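Local atomic coordinates of scarecrow-like protein 3 (Arabidopsis thaliana, PDB entry 6KPB), a protein that probably acts as a GRAS-family transcription factor in plant development and binds zinc-finger proteins of the IDD family, among them JACKDAW. Residues H134-F139 against K391-L396; Y55-L60 against Q81-A86; L360-L364 against I404-E408; F453-R457 against C468-L474. All coordinates share one frame; numbering follows the deposited sequence.

Interaction 1 of 4, residues H134-F139 against K391-L396; sequences HVRRLF and KVEKML
Val-135 and Val-392 mark the nearest backbone approach of two helices, their CA atoms 6.1 Å apart. The short axes pass at 9.7 Å and run more against than with each other, at 120°. The result is a knobs-into-holes contact between remote parts of the GRAS domain: helix 129-142, which runs into the VHIID region, and helix 387-406, whose first part belongs to the PFYRE region.

Val-135 is the knob. Its CG2 branch, anti to the backbone N, enters a hole framed by Lys-391, Val-392, Met-395 and Leu-396. From there CG2 meets Leu-396 CG at 3.7 Å and also lies against the carbonyl oxygen of Lys-391. That oxygen already accepts the N-H of Met-395 within its own helix. Next to the knob, Leu-138 brings CB to within 3.7 Å of Val-392 CG2. Beyond it Phe-139 meets Leu-396 CD1 through CB at 3.7 Å; the same methyl also comes obliquely to the ring, which goes on to meet that of Phe-143.

At the other end a lysine chain meets an aromatic edge. Lys-391 is bent at chi2 and chi4 and crosses the His-134 side chain at about a right angle, reaching the imidazole from its edge. Leu-138 CG, from the histidine's own helix, lies over one face of this ring, toward its rim, and in the ring plane Lys-391 CE comes within 3.7 Å of His-134 CD2.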
# COMPACT_ATOMS: atom_id res chain seq x y z
N HIS A 134 -2.71 13.05 -8.45
CA HIS A 134 -1.45 13.22 -9.16
C HIS A 134 -1.42 12.41 -10.45
O HIS A 134 -0.99 12.91 -11.50
CB HIS A 134 -0.28 12.83 -8.25
CG HIS A 134 1.06 12.99 -8.89
ND1 HIS A 134 1.51 14.19 -9.39
CD2 HIS A 134 2.06 12.10 -9.09
CE1 HIS A 134 2.72 14.04 -9.89
NE2 HIS A 134 3.08 12.78 -9.72
N VAL A 135 -1.87 11.15 -10.40
CA VAL A 135 -1.80 10.31 -11.59
C VAL A 135 -2.80 10.79 -12.65
O VAL A 135 -2.53 10.68 -13.85
CB VAL A 135 -2.01 8.83 -11.23
CG1 VAL A 135 -3.44 8.56 -10.78
CG2 VAL A 135 -1.63 7.93 -12.39
N ARG A 136 -3.94 11.34 -12.23
CA ARG A 136 -4.88 11.89 -13.21
C ARG A 136 -4.30 13.13 -13.88
O ARG A 136 -4.52 13.34 -15.08
CB ARG A 136 -6.21 12.23 -12.54
CG ARG A 136 -6.96 11.03 -11.99
CD ARG A 136 -8.39 11.39 -11.63
NE ARG A 136 -8.93 10.52 -10.59
CZ ARG A 136 -9.02 10.86 -9.31
NH1 ARG A 136 -8.63 12.06 -8.91
NH2 ARG A 136 -9.52 10.00 -8.43
N ARG A 137 -3.57 13.95 -13.13
CA ARG A 137 -2.90 15.09 -13.74
C ARG A 137 -1.87 14.63 -14.76
O ARG A 137 -1.73 15.23 -15.83
CB ARG A 137 -2.24 15.95 -12.65
CG ARG A 137 -1.92 17.38 -13.07
CD ARG A 137 -0.55 17.50 -13.72
NE ARG A 137 0.54 17.49 -12.75
CZ ARG A 137 1.83 17.42 -13.08
NH1 ARG A 137 2.20 17.36 -14.35
NH2 ARG A 137 2.76 17.42 -12.12
N LEU A 138 -1.15 13.55 -14.46
CA LEU A 138 -0.15 13.03 -15.39
C LEU A 138 -0.79 12.54 -16.68
O LEU A 138 -0.29 12.81 -17.77
CB LEU A 138 0.65 11.91 -14.73
CG LEU A 138 1.60 12.33 -13.60
CD1 LEU A 138 2.20 11.10 -12.92
CD2 LEU A 138 2.70 13.23 -14.14
N PHE A 139 -1.91 11.80 -16.57
CA PHE A 139 -2.62 11.37 -17.76
C PHE A 139 -3.06 12.57 -18.60
O PHE A 139 -2.92 12.57 -19.83
CB PHE A 139 -3.83 10.51 -17.37
CG PHE A 139 -4.62 10.00 -18.54
CD1 PHE A 139 -4.05 9.13 -19.46
CD2 PHE A 139 -5.95 10.37 -18.71
CE1 PHE A 139 -4.79 8.65 -20.53
CE2 PHE A 139 -6.69 9.90 -19.78
CZ PHE A 139 -6.10 9.04 -20.69
N LYS A 391 3.98 5.46 -12.77
CA LYS A 391 2.72 5.74 -12.08
C LYS A 391 1.53 5.57 -13.02
O LYS A 391 0.54 4.92 -12.67
CB LYS A 391 2.73 7.15 -11.50
CG LYS A 391 3.54 7.31 -10.22
CD LYS A 391 2.90 8.36 -9.32
CE LYS A 391 3.93 9.03 -8.42
NZ LYS A 391 4.89 9.84 -9.22
N VAL A 392 1.62 6.15 -14.21
CA VAL A 392 0.53 6.01 -15.18
C VAL A 392 0.37 4.56 -15.59
O VAL A 392 -0.75 4.02 -15.64
CB VAL A 392 0.78 6.93 -16.40
CG1 VAL A 392 -0.19 6.60 -17.52
CG2 VAL A 392 0.66 8.39 -15.99
N GLU A 393 1.48 3.89 -15.89
CA GLU A 393 1.41 2.51 -16.35
C GLU A 393 0.83 1.59 -15.29
O GLU A 393 0.09 0.65 -15.60
CB GLU A 393 2.80 2.03 -16.79
CG GLU A 393 3.26 2.61 -18.11
CD GLU A 393 4.73 2.34 -18.40
OE1 GLU A 393 5.46 1.96 -17.46
OE2 GLU A 393 5.15 2.52 -19.56
N LYS A 394 1.14 1.85 -14.01
CA LYS A 394 0.65 1.00 -12.93
C LYS A 394 -0.73 1.43 -12.43
O LYS A 394 -1.68 0.65 -12.47
CB LYS A 394 1.62 1.01 -11.79
CG LYS A 394 0.96 0.73 -10.47
CD LYS A 394 1.76 -0.19 -9.61
CE LYS A 394 0.88 -1.29 -9.08
NZ LYS A 394 1.41 -1.85 -7.82
N MET A 395 -0.84 2.68 -11.96
CA MET A 395 -2.06 3.10 -11.26
C MET A 395 -3.25 3.25 -12.20
O MET A 395 -4.39 3.23 -11.72
CB MET A 395 -1.81 4.41 -10.52
CG MET A 395 -0.74 4.32 -9.45
SD MET A 395 -0.68 5.76 -8.37
CE MET A 395 0.63 5.28 -7.25
N LEU A 396 -3.03 3.41 -13.50
CA LEU A 396 -4.12 3.59 -14.46
C LEU A 396 -4.27 2.36 -15.35
O LEU A 396 -5.23 1.60 -15.18
CB LEU A 396 -3.90 4.85 -15.29
CG LEU A 396 -4.06 6.17 -14.54
CD1 LEU A 396 -3.89 7.35 -15.48
CD2 LEU A 396 -5.41 6.22 -13.85

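Interaction 2 of 4, residues Y55-L60 against Q81-A86; sequences YLIHLL and QLSHLA
The Tyr-55 ring is met by Gln-81 at its edge, where OE1 lies near the ring plane, 4.1 Å from Tyr-55 CE2. One face is covered from within its own helix by Leu-59 CD1, displaced toward the rim, while Leu-85 CD1 arrives obliquely from across the contact, 3.6 Å from Tyr-55 CD2. Ring and amide planes stand 78° apart. Although Gln-81 NE2 is 3.2 Å from Tyr-55 OH, the angle is poor and the pair is not a hydrogen bond.

Next to the tyrosine, two successive helices of leucine repeat I, 49-69 and 72-85, form a helical hairpin whose short axes run 149° apart. Leucines fill the gap. Leu-82 CD2 lies within reach of three of them: it is 3.6 Å from Leu-59 CB, and 3.9 Å from both Leu-56 CD2 and Leu-60 CD2. Leu-59 and Leu-82 run alongside in opposite senses, and Leu-59 CD2 lies close on Gln-81 CB at 3.4 Å. Leu-56 carries its CD2 branch onward to Leu-85 CB. Helix 92-109 packs against the pair, with Ala-97 touching Leu-56 and Ala-86. On the outer faces of the pair, Ile-57 packs on an apolar side chain of the bound peptide, and Ser-83 and His-84 on Lys-117 of the second subunit.

With no hydrogen bond between the two segments, the hairpin is held here by the fit of aliphatic branches, and even Gln-81 takes part in it, packing CB and CG on Leu-59 while its amide lies by the tyrosine.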
# COMPACT_ATOMS: atom_id res chain seq x y z
N TYR A 55 8.22 -14.49 -26.74
CA TYR A 55 8.04 -15.56 -25.77
C TYR A 55 7.11 -15.13 -24.64
O TYR A 55 6.35 -15.95 -24.11
CB TYR A 55 9.39 -16.01 -25.22
CG TYR A 55 9.34 -17.26 -24.38
CD1 TYR A 55 8.58 -18.36 -24.77
CD2 TYR A 55 10.06 -17.35 -23.19
CE1 TYR A 55 8.54 -19.51 -24.00
CE2 TYR A 55 10.02 -18.49 -22.42
CZ TYR A 55 9.26 -19.57 -22.83
OH TYR A 55 9.22 -20.71 -22.06
N LEU A 56 7.16 -13.85 -24.27
CA LEU A 56 6.24 -13.34 -23.25
C LEU A 56 4.80 -13.43 -23.71
O LEU A 56 3.90 -13.74 -22.91
CB LEU A 56 6.60 -11.89 -22.90
CG LEU A 56 7.82 -11.68 -22.00
CD1 LEU A 56 8.26 -10.22 -22.02
CD2 LEU A 56 7.52 -12.13 -20.59
N ILE A 57 4.54 -13.17 -24.99
CA ILE A 57 3.18 -13.26 -25.52
C ILE A 57 2.68 -14.69 -25.44
O ILE A 57 1.56 -14.95 -24.97
CB ILE A 57 3.14 -12.73 -26.97
CG1 ILE A 57 3.95 -11.44 -27.10
CG2 ILE A 57 1.70 -12.51 -27.41
CD1 ILE A 57 3.96 -10.89 -28.50
N HIS A 58 3.49 -15.64 -25.91
CA HIS A 58 3.12 -17.05 -25.84
C HIS A 58 2.80 -17.46 -24.40
O HIS A 58 1.80 -18.13 -24.15
CB HIS A 58 4.25 -17.91 -26.41
CG HIS A 58 3.95 -19.37 -26.43
ND1 HIS A 58 3.00 -19.93 -27.26
CD2 HIS A 58 4.48 -20.40 -25.72
CE1 HIS A 58 2.96 -21.24 -27.06
NE2 HIS A 58 3.84 -21.55 -26.13
N LEU A 59 3.64 -17.05 -23.44
CA LEU A 59 3.37 -17.36 -22.04
C LEU A 59 2.01 -16.82 -21.60
O LEU A 59 1.27 -17.50 -20.89
CB LEU A 59 4.48 -16.80 -21.15
CG LEU A 59 5.67 -17.69 -20.76
CD1 LEU A 59 6.95 -16.89 -20.76
CD2 LEU A 59 5.43 -18.32 -19.40
N LEU A 60 1.68 -15.60 -22.01
CA LEU A 60 0.41 -15.00 -21.59
C LEU A 60 -0.77 -15.81 -22.10
O LEU A 60 -1.68 -16.15 -21.34
CB LEU A 60 0.33 -13.55 -22.06
CG LEU A 60 1.27 -12.56 -21.37
CD1 LEU A 60 1.20 -11.18 -22.01
CD2 LEU A 60 0.95 -12.47 -19.88
N GLN A 81 7.77 -18.55 -15.19
CA GLN A 81 8.55 -18.06 -16.32
C GLN A 81 8.31 -16.57 -16.55
O GLN A 81 9.25 -15.82 -16.82
CB GLN A 81 8.20 -18.86 -17.58
CG GLN A 81 8.40 -20.35 -17.45
CD GLN A 81 9.36 -20.90 -18.49
OE1 GLN A 81 10.42 -20.32 -18.74
NE2 GLN A 81 8.98 -22.01 -19.11
N LEU A 82 7.05 -16.13 -16.46
CA LEU A 82 6.73 -14.73 -16.70
C LEU A 82 7.43 -13.82 -15.69
O LEU A 82 7.85 -12.71 -16.04
CB LEU A 82 5.22 -14.52 -16.64
CG LEU A 82 4.41 -15.00 -17.85
CD1 LEU A 82 2.96 -15.25 -17.45
CD2 LEU A 82 4.47 -13.96 -18.96
N SER A 83 7.56 -14.27 -14.44
CA SER A 83 8.11 -13.42 -13.39
C SER A 83 9.54 -13.00 -13.70
O SER A 83 9.92 -11.84 -13.50
CB SER A 83 8.04 -14.13 -12.05
OG SER A 83 6.70 -14.39 -11.67
N HIS A 84 10.36 -13.93 -14.20
CA HIS A 84 11.76 -13.62 -14.45
C HIS A 84 11.95 -12.77 -15.71
O HIS A 84 12.88 -11.97 -15.77
CB HIS A 84 12.58 -14.90 -14.55
CG HIS A 84 13.12 -15.38 -13.24
ND1 HIS A 84 14.34 -14.97 -12.74
CD2 HIS A 84 12.60 -16.22 -12.32
CE1 HIS A 84 14.54 -15.55 -11.57
NE2 HIS A 84 13.50 -16.31 -11.29
N LEU A 85 11.08 -12.94 -16.71
CA LEU A 85 11.23 -12.18 -17.95
C LEU A 85 10.56 -10.82 -17.87
O LEU A 85 11.16 -9.81 -18.28
CB LEU A 85 10.67 -12.98 -19.13
CG LEU A 85 11.38 -14.28 -19.49
CD1 LEU A 85 10.92 -14.78 -20.86
CD2 LEU A 85 12.89 -14.10 -19.47
N ALA A 86 9.34 -10.76 -17.36
CA ALA A 86 8.62 -9.50 -17.27
C ALA A 86 9.26 -8.58 -16.24
O ALA A 86 9.96 -9.02 -15.32
CB ALA A 86 7.15 -9.73 -16.92

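Interaction 3 of 4, residues L360-L364 against I404-E408; sequences LMERL and IISCE
Arg-363 NE donates to Ile-404 O at 3.0 Å with an N-H...O angle of 160°, and the oxygen lies nearly in the guanidinium plane, at its edge. A second, weak bond runs from Arg-363 NH2 to the same carbonyl. The bend at chi3 (-61°) folds the arginine across to it. These bonds tie the start of helix 360-381 to the C-terminal part of helix 387-406 in an antiparallel helical hairpin of the GRAS domain. A positive group beside carbonyls in the last turns of a helix is probably favoured by the helix dipole.

Glu-408, in the loop that follows, forms a salt bridge with Arg-363: OE2 is 3.0 Å from NH2, but the hydrogen bond is weak and the carboxylate is turned 75° from the guanidinium. That same oxygen has its stronger partner in Arg-412, so the carboxylate gathers both arginines, with Arg-107 as a longer, weak partner. Arg-363 NH1 is used elsewhere, by Gly-357 O.

Outward from the charges the contact becomes aliphatic, beginning where Arg-363 CB touches Ile-404 CG2. Ile-405, whose own carbonyl is bonded by Arg-107 NH1 of helix 92-109, sends its branches two ways. CG2 stays by Leu-360 CD2 at 4.1 Å, while CD1 reaches the neighbouring turn, 3.9 Å from Leu-364 CA.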
# COMPACT_ATOMS: atom_id res chain seq x y z
N LEU A 360 -12.43 -15.13 -21.28
CA LEU A 360 -11.16 -14.54 -20.86
C LEU A 360 -10.23 -14.35 -22.06
O LEU A 360 -9.59 -13.30 -22.20
CB LEU A 360 -10.51 -15.43 -19.80
CG LEU A 360 -9.39 -14.88 -18.90
CD1 LEU A 360 -8.04 -14.80 -19.61
CD2 LEU A 360 -9.78 -13.52 -18.34
N MET A 361 -10.14 -15.36 -22.92
CA MET A 361 -9.22 -15.29 -24.06
C MET A 361 -9.60 -14.17 -25.01
O MET A 361 -8.72 -13.52 -25.60
CB MET A 361 -9.19 -16.64 -24.79
CG MET A 361 -8.09 -16.75 -25.83
SD MET A 361 -6.45 -16.57 -25.10
CE MET A 361 -6.46 -17.92 -23.92
N GLU A 362 -10.90 -13.93 -25.18
CA GLU A 362 -11.36 -12.81 -26.00
C GLU A 362 -10.81 -11.49 -25.48
O GLU A 362 -10.14 -10.75 -26.20
CB GLU A 362 -12.89 -12.78 -26.04
CG GLU A 362 -13.54 -13.82 -26.93
CD GLU A 362 -15.05 -13.83 -26.79
OE1 GLU A 362 -15.54 -13.49 -25.69
OE2 GLU A 362 -15.74 -14.16 -27.77
N ARG A 363 -11.10 -11.19 -24.21
CA ARG A 363 -10.67 -9.92 -23.64
C ARG A 363 -9.16 -9.81 -23.55
O ARG A 363 -8.61 -8.72 -23.70
CB ARG A 363 -11.30 -9.74 -22.25
CG ARG A 363 -12.80 -9.95 -22.24
CD ARG A 363 -13.45 -9.37 -20.99
NE ARG A 363 -12.94 -10.00 -19.77
CZ ARG A 363 -13.36 -11.16 -19.30
NH1 ARG A 363 -14.30 -11.85 -19.95
NH2 ARG A 363 -12.85 -11.65 -18.18
N LEU A 364 -8.47 -10.94 -23.33
CA LEU A 364 -7.01 -10.90 -23.27
C LEU A 364 -6.41 -10.55 -24.62
O LEU A 364 -5.46 -9.76 -24.70
CB LEU A 364 -6.47 -12.24 -22.78
CG LEU A 364 -4.94 -12.36 -22.79
CD1 LEU A 364 -4.32 -11.29 -21.92
CD2 LEU A 364 -4.51 -13.74 -22.33
N ILE A 404 -10.02 -5.86 -16.10
CA ILE A 404 -10.54 -6.54 -17.28
C ILE A 404 -10.27 -8.04 -17.22
O ILE A 404 -11.10 -8.84 -17.68
CB ILE A 404 -9.93 -5.91 -18.55
CG1 ILE A 404 -10.43 -4.48 -18.74
CG2 ILE A 404 -10.24 -6.75 -19.78
CD1 ILE A 404 -9.67 -3.70 -19.79
N ILE A 405 -9.15 -8.45 -16.64
CA ILE A 405 -8.68 -9.82 -16.74
C ILE A 405 -9.07 -10.66 -15.53
O ILE A 405 -9.41 -11.83 -15.67
CB ILE A 405 -7.15 -9.84 -16.97
CG1 ILE A 405 -6.80 -9.15 -18.29
CG2 ILE A 405 -6.61 -11.26 -16.95
CD1 ILE A 405 -7.37 -9.85 -19.51
N SER A 406 -9.04 -10.07 -14.33
CA SER A 406 -9.20 -10.84 -13.11
C SER A 406 -10.57 -10.69 -12.45
O SER A 406 -10.84 -11.39 -11.47
CB SER A 406 -8.11 -10.45 -12.10
OG SER A 406 -8.35 -9.16 -11.56
N CYS A 407 -11.44 -9.83 -12.95
CA CYS A 407 -12.73 -9.59 -12.33
C CYS A 407 -13.87 -10.10 -13.21
O CYS A 407 -13.72 -10.28 -14.42
CB CYS A 407 -12.94 -8.10 -12.03
SG CYS A 407 -11.88 -7.47 -10.70
N GLU A 408 -15.02 -10.33 -12.57
CA GLU A 408 -16.22 -10.80 -13.25
C GLU A 408 -17.45 -10.19 -12.60
O GLU A 408 -17.38 -9.59 -11.52
CB GLU A 408 -16.32 -12.33 -13.23
CG GLU A 408 -15.44 -13.04 -14.25
CD GLU A 408 -15.85 -12.73 -15.68
OE1 GLU A 408 -17.00 -12.29 -15.90
OE2 GLU A 408 -15.02 -12.92 -16.59

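Interaction 4 of 4, residues F453-R457 against C468-L474; sequences FDGYR and CWQDRPL
Trp-469 swings its indole toward Tyr-456 by placing CG anti to the backbone N (chi1 167°), while Tyr-456, with CG beside its own N (chi1 -72°), turns a ring face to meet it. The stack is edge-to-face, with planes at 66°: Trp-469 CE3 sits over the centre of the phenol ring, 3.8 Å from Tyr-456 CE2. The next atom of the same edge, CZ3, lies 3.7 Å from Gly-455 CA, where the glycine of a type II turn has no side chain to obstruct it.

This is the open end of the antiparallel hairpin 456-461/464-469, in the SAW region. Arg-457 and Cys-468 form a hydrogen-bonded pair, with Arg-457 N to Cys-468 O at 2.9 Å and Cys-468 N to Arg-457 O at 2.7 Å. Tyr-456 and Trp-469 are the non-hydrogen-bonded pair beside it, their side chains on the same face, where Cys-377 of helix 360-381 touches both. Past it, Gln-470 N donates to Gly-455 O at 2.9 Å as the chain enters a type II' turn. On the sheet face shared with Cys-468, Arg-457 bends at chi3 and gives Gln-470 O a weak bond from NE, 3.2 Å long.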
# COMPACT_ATOMS: atom_id res chain seq x y z
N PHE A 453 2.98 15.09 -29.23
CA PHE A 453 1.71 14.49 -29.61
C PHE A 453 1.72 13.92 -31.02
O PHE A 453 0.67 13.55 -31.55
CB PHE A 453 0.57 15.51 -29.46
CG PHE A 453 0.22 15.81 -28.03
CD1 PHE A 453 0.45 14.87 -27.04
CD2 PHE A 453 -0.35 17.02 -27.68
CE1 PHE A 453 0.12 15.14 -25.72
CE2 PHE A 453 -0.68 17.30 -26.37
CZ PHE A 453 -0.44 16.36 -25.39
N ASP A 454 2.89 13.85 -31.66
CA ASP A 454 2.99 13.21 -32.96
C ASP A 454 2.79 11.70 -32.82
O ASP A 454 3.14 11.10 -31.80
CB ASP A 454 4.34 13.52 -33.61
CG ASP A 454 5.51 13.02 -32.79
OD1 ASP A 454 5.67 13.49 -31.65
OD2 ASP A 454 6.25 12.14 -33.28
N GLY A 455 2.23 11.09 -33.86
CA GLY A 455 1.82 9.71 -33.85
C GLY A 455 0.33 9.53 -33.61
O GLY A 455 -0.24 8.52 -34.03
N TYR A 456 -0.31 10.50 -32.96
CA TYR A 456 -1.75 10.46 -32.77
C TYR A 456 -2.47 10.93 -34.03
O TYR A 456 -1.94 11.72 -34.82
CB TYR A 456 -2.16 11.34 -31.59
CG TYR A 456 -1.79 10.77 -30.24
CD1 TYR A 456 -2.61 9.86 -29.60
CD2 TYR A 456 -0.61 11.14 -29.61
CE1 TYR A 456 -2.28 9.34 -28.36
CE2 TYR A 456 -0.26 10.63 -28.38
CZ TYR A 456 -1.10 9.73 -27.76
OH TYR A 456 -0.76 9.21 -26.54
N ARG A 457 -3.68 10.42 -34.20
CA ARG A 457 -4.53 10.79 -35.32
C ARG A 457 -5.97 10.86 -34.84
O ARG A 457 -6.36 10.18 -33.89
CB ARG A 457 -4.41 9.79 -36.48
CG ARG A 457 -3.10 9.86 -37.23
CD ARG A 457 -2.75 8.51 -37.85
NE ARG A 457 -3.95 7.78 -38.27
CZ ARG A 457 -4.57 7.96 -39.43
NH1 ARG A 457 -4.11 8.87 -40.29
NH2 ARG A 457 -5.64 7.25 -39.73
N CYS A 468 -6.81 8.04 -32.23
CA CYS A 468 -5.99 6.87 -32.50
C CYS A 468 -4.53 7.15 -32.18
O CYS A 468 -4.06 8.29 -32.28
CB CYS A 468 -6.10 6.44 -33.97
SG CYS A 468 -7.77 6.08 -34.54
N TRP A 469 -3.82 6.10 -31.79
CA TRP A 469 -2.36 6.08 -31.77
C TRP A 469 -1.91 5.21 -32.92
O TRP A 469 -2.27 4.03 -32.99
CB TRP A 469 -1.82 5.55 -30.44
CG TRP A 469 -0.35 5.24 -30.50
CD1 TRP A 469 0.22 4.01 -30.58
CD2 TRP A 469 0.72 6.19 -30.49
NE1 TRP A 469 1.59 4.13 -30.61
CE2 TRP A 469 1.92 5.45 -30.56
CE3 TRP A 469 0.79 7.58 -30.43
CZ2 TRP A 469 3.18 6.07 -30.58
CZ3 TRP A 469 2.03 8.19 -30.45
CH2 TRP A 469 3.21 7.43 -30.52
N GLN A 470 -1.12 5.79 -33.83
CA GLN A 470 -0.81 5.16 -35.11
C GLN A 470 -2.11 4.79 -35.81
O GLN A 470 -2.89 5.67 -36.18
CB GLN A 470 0.09 3.93 -34.91
CG GLN A 470 1.33 4.18 -34.06
CD GLN A 470 2.38 5.03 -34.77
OE1 GLN A 470 2.17 6.21 -35.03
NE2 GLN A 470 3.52 4.42 -35.08
N ASP A 471 -2.36 3.49 -35.98
CA ASP A 471 -3.60 3.01 -36.57
C ASP A 471 -4.56 2.42 -35.55
O ASP A 471 -5.66 2.00 -35.93
CB ASP A 471 -3.30 1.97 -37.65
CG ASP A 471 -2.75 2.58 -38.92
OD1 ASP A 471 -2.61 3.82 -38.98
OD2 ASP A 471 -2.45 1.82 -39.87
N ARG A 472 -4.19 2.39 -34.27
CA ARG A 472 -4.99 1.72 -33.26
C ARG A 472 -5.97 2.70 -32.63
O ARG A 472 -5.55 3.72 -32.07
CB ARG A 472 -4.09 1.14 -32.18
CG ARG A 472 -4.84 0.33 -31.13
CD ARG A 472 -5.31 -1.00 -31.70
NE ARG A 472 -6.13 -1.74 -30.75
CZ ARG A 472 -6.53 -3.00 -30.93
NH1 ARG A 472 -6.18 -3.66 -32.02
NH2 ARG A 472 -7.27 -3.59 -30.01
N PRO A 473 -7.28 2.44 -32.70
CA PRO A 473 -8.24 3.31 -32.01
C PRO A 473 -8.10 3.20 -30.50
O PRO A 473 -7.83 2.12 -29.96
CB PRO A 473 -9.60 2.79 -32.48
CG PRO A 473 -9.31 2.00 -33.72
CD PRO A 473 -7.95 1.42 -33.52
N LEU A 474 -8.28 4.32 -29.82
CA LEU A 474 -8.15 4.39 -28.37
C LEU A 474 -9.40 4.92 -27.68
O LEU A 474 -9.92 4.28 -26.76
CB LEU A 474 -6.93 5.25 -27.99
CG LEU A 474 -5.56 4.74 -28.43
CD1 LEU A 474 -4.47 5.71 -27.99
CD2 LEU A 474 -5.30 3.34 -27.88

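Interaction 2 comes first along the chain, within leucine repeat I; interactions 1 and 3 then alternate their segments, and interaction 4 closes the series near the C-terminus. Interactions 2 and 3, with centres 18 Å apart, touch where Leu-60 O meets Leu-364 CD2 at 3.8 Å, so helix 49-69 packs directly on helix 360-381 from the PFYRE region. Interactions 1 and 3 share helix 387-406, their centres 22 Å apart. Interaction 4 lies in the mixed sheet, about 19 Å from interaction 1 between centres, with Phe-143 touching both Val-392 and Tyr-456. Sequence-distant regions thus combine into one domain, a helical bundle joined to a Rossmann-like sheet.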